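Local coordinates for protein meso-diaminopimelate dehydrogenase (Clostridium tetani, PDB 3WGY) that catalyses, in its native form, the reversible NADP-dependent oxidative deamination of meso-diaminopimelate, and is held here as an engineered variant with 4-methyl-2-oxovalerate bound, at residues B[89-94]-B[117-122]. The protein carries 6 engineered substitutions. Residues are numbered along the deposited sequence; the frame is centred on the assembly and turned at random.
Sequences TVDSFD and SLISTG
With chi1 at 71°, Asp91 has its carboxylate between its own N and carbonyl carbon, which brings Asp91 OD1 to 3.0 Å from Ser120 N; the N-H meets it nearly along the C-O axis. Phe93 N comes to the same OD1 from the other face of the carboxylate than Ser120 N, 41° out of the plane, closing an Asx turn. The other oxygen, OD2, is hydrogen-bonded to His102 NE2 of helix 99-113 and accepts from a water 2.6 Å from Asp91 OD2, which also donates to Leu118 O and accepts from Thr89 OG1. That helix is the crossover of a beta-alpha-beta unit in the Rossmann-type parallel sheet and joins the neighbouring strands 88-90 and 116-118. Leu118 N binds Thr89 O at 2.7 Å, and Asp91 N returns to Leu118 O. Farther along, Thr121 N still finds Asp91 O at 3.1 Å, in the carbonyl plane on a lone pair. Ser120 OG, anti to its own carbonyl carbon (chi1 -57°), donates to Phe93 O at 3.0 Å. On the sheet face of Val90 and Leu118, which lie side by side, Val90 CG1 also touches Thr121 CG2 at 4.0 Å, and helix 276-296 packs over Leu118 and Thr121.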
ATOM      1  N   THR B  89     -10.966  21.361   3.722  1.00 34.49           N
ATOM      2  CA  THR B  89     -10.831  21.038   2.310  1.00 34.29           C
ATOM      3  C   THR B  89     -10.013  19.810   1.969  1.00 33.53           C
ATOM      4  O   THR B  89      -9.227  19.322   2.777  1.00 33.36           O
ATOM      5  CB  THR B  89     -10.217  22.206   1.554  1.00 32.84           C
ATOM      6  OG1 THR B  89      -8.882  22.423   2.031  1.00 32.61           O
ATOM      7  CG2 THR B  89     -11.049  23.462   1.761  1.00 32.10           C
ATOM      8  N   VAL B  90     -10.223  19.328   0.749  1.00 32.62           N
ATOM      9  CA  VAL B  90      -9.516  18.184   0.202  1.00 32.80           C
ATOM     10  C   VAL B  90      -9.166  18.561  -1.233  1.00 33.75           C
ATOM     11  O   VAL B  90     -10.047  18.932  -2.009  1.00 33.83           O
ATOM     12  CB  VAL B  90     -10.406  16.911   0.181  1.00 33.17           C
ATOM     13  CG1 VAL B  90      -9.758  15.837  -0.688  1.00 29.87           C
ATOM     14  CG2 VAL B  90     -10.600  16.380   1.596  1.00 29.53           C
ATOM     15  N   ASP B  91      -7.885  18.492  -1.583  1.00 35.84           N
ATOM     16  CA  ASP B  91      -7.476  18.810  -2.946  1.00 39.33           C
ATOM     17  C   ASP B  91      -6.448  17.811  -3.468  1.00 39.88           C
ATOM     18  O   ASP B  91      -5.901  17.001  -2.711  1.00 39.80           O
ATOM     19  CB  ASP B  91      -6.914  20.234  -3.047  1.00 39.77           C
ATOM     20  CG  ASP B  91      -5.554  20.387  -2.389  1.00 42.39           C
ATOM     21  OD1 ASP B  91      -4.655  19.562  -2.665  1.00 42.70           O
ATOM     22  OD2 ASP B  91      -5.376  21.348  -1.604  1.00 42.50           O
ATOM     23  N   SER B  92      -6.179  17.876  -4.766  1.00 39.87           N
ATOM     24  CA  SER B  92      -5.231  16.966  -5.392  1.00 40.66           C
ATOM     25  C   SER B  92      -4.074  17.723  -6.033  1.00 41.11           C
ATOM     26  O   SER B  92      -3.540  17.297  -7.058  1.00 40.17           O
ATOM     27  CB  SER B  92      -5.953  16.137  -6.447  1.00 39.73           C
ATOM     28  OG  SER B  92      -6.626  16.997  -7.354  1.00 38.54           O
ATOM     29  N   PHE B  93      -3.708  18.851  -5.431  1.00 42.21           N
ATOM     30  CA  PHE B  93      -2.609  19.686  -5.917  1.00 42.48           C
ATOM     31  C   PHE B  93      -1.493  18.737  -6.353  1.00 42.95           C
ATOM     32  O   PHE B  93      -0.931  18.025  -5.526  1.00 43.15           O
ATOM     33  CB  PHE B  93      -2.155  20.604  -4.777  1.00 43.85           C
ATOM     34  CG  PHE B  93      -1.186  21.671  -5.192  1.00 45.85           C
ATOM     35  CD1 PHE B  93       0.182  21.408  -5.253  1.00 46.92           C
ATOM     36  CD2 PHE B  93      -1.637  22.949  -5.508  1.00 46.65           C
ATOM     37  CE1 PHE B  93       1.085  22.405  -5.620  1.00 45.97           C
ATOM     38  CE2 PHE B  93      -0.738  23.953  -5.878  1.00 47.17           C
ATOM     39  CZ  PHE B  93       0.622  23.679  -5.931  1.00 46.46           C
ATOM     40  N   ASP B  94      -1.175  18.716  -7.646  1.00 42.91           N
ATOM     41  CA  ASP B  94      -0.155  17.781  -8.131  1.00 45.19           C
ATOM     42  C   ASP B  94       1.205  18.328  -8.554  1.00 46.35           C
ATOM     43  O   ASP B  94       1.988  17.603  -9.178  1.00 46.69           O
ATOM     44  CB  ASP B  94      -0.708  16.944  -9.290  1.00 45.49           C
ATOM     45  CG  ASP B  94      -1.074  17.791 -10.499  1.00 46.12           C
ATOM     46  OD1 ASP B  94      -0.402  18.818 -10.730  1.00 45.27           O
ATOM     47  OD2 ASP B  94      -2.024  17.418 -11.224  1.00 45.11           O
ATOM     48  N   SER B 117      -7.179  20.963   6.285  1.00 40.02           N
ATOM     49  CA  SER B 117      -7.082  20.860   4.833  1.00 41.30           C
ATOM     50  C   SER B 117      -6.147  19.750   4.386  1.00 39.35           C
ATOM     51  O   SER B 117      -4.988  19.706   4.787  1.00 36.52           O
ATOM     52  CB  SER B 117      -6.588  22.178   4.230  1.00 41.02           C
ATOM     53  OG  SER B 117      -7.546  23.204   4.393  1.00 46.72           O
ATOM     54  N   LEU B 118      -6.658  18.856   3.553  1.00 37.87           N
ATOM     55  CA  LEU B 118      -5.847  17.767   3.025  1.00 36.13           C
ATOM     56  C   LEU B 118      -5.351  18.177   1.642  1.00 33.77           C
ATOM     57  O   LEU B 118      -6.145  18.444   0.744  1.00 34.96           O
ATOM     58  CB  LEU B 118      -6.674  16.483   2.915  1.00 32.77           C
ATOM     59  CG  LEU B 118      -5.999  15.369   2.110  1.00 33.04           C
ATOM     60  CD1 LEU B 118      -4.664  15.018   2.760  1.00 31.05           C
ATOM     61  CD2 LEU B 118      -6.919  14.143   2.044  1.00 32.11           C
ATOM     62  N   ILE B 119      -4.039  18.244   1.475  1.00 34.35           N
ATOM     63  CA  ILE B 119      -3.479  18.618   0.184  1.00 35.22           C
ATOM     64  C   ILE B 119      -2.778  17.446  -0.499  1.00 35.14           C
ATOM     65  O   ILE B 119      -2.352  16.492   0.154  1.00 34.12           O
ATOM     66  CB  ILE B 119      -2.440  19.747   0.316  1.00 36.34           C
ATOM     67  CG1 ILE B 119      -1.151  19.188   0.916  1.00 38.13           C
ATOM     68  CG2 ILE B 119      -2.984  20.865   1.214  1.00 38.81           C
ATOM     69  CD1 ILE B 119       0.050  20.076   0.713  1.00 39.96           C
ATOM     70  N   SER B 120      -2.687  17.532  -1.822  1.00 34.18           N
ATOM     71  CA  SER B 120      -2.002  16.549  -2.643  1.00 33.80           C
ATOM     72  C   SER B 120      -2.398  15.078  -2.534  1.00 34.42           C
ATOM     73  O   SER B 120      -1.531  14.205  -2.412  1.00 33.39           O
ATOM     74  CB  SER B 120      -0.493  16.680  -2.417  1.00 34.93           C
ATOM     75  OG  SER B 120      -0.043  18.000  -2.696  1.00 38.69           O
ATOM     76  N   THR B 121      -3.692  14.788  -2.578  1.00 35.37           N
ATOM     77  CA  THR B 121      -4.122  13.396  -2.540  1.00 37.04           C
ATOM     78  C   THR B 121      -4.499  12.997  -3.975  1.00 36.46           C
ATOM     79  O   THR B 121      -4.595  13.854  -4.858  1.00 37.65           O
ATOM     80  CB  THR B 121      -5.310  13.180  -1.564  1.00 38.01           C
ATOM     81  OG1 THR B 121      -5.558  11.773  -1.423  1.00 39.29           O
ATOM     82  CG2 THR B 121      -6.555  13.864  -2.062  1.00 39.34           C
ATOM     83  N   GLY B 122      -4.695  11.702  -4.203  1.00 36.69           N
ATOM     84  CA  GLY B 122      -5.016  11.193  -5.529  1.00 34.89           C
ATOM     85  C   GLY B 122      -4.128   9.972  -5.708  1.00 35.73           C
ATOM     86  O   GLY B 122      -3.765   9.354  -4.698  1.00 36.31           O
TER
HETATM   87  O   HOH W   1      -7.127  21.164   0.291  1.00 41.20           O
HETATM   88  O   HOH W   2      -3.342  14.137  -7.249  1.00 52.59           O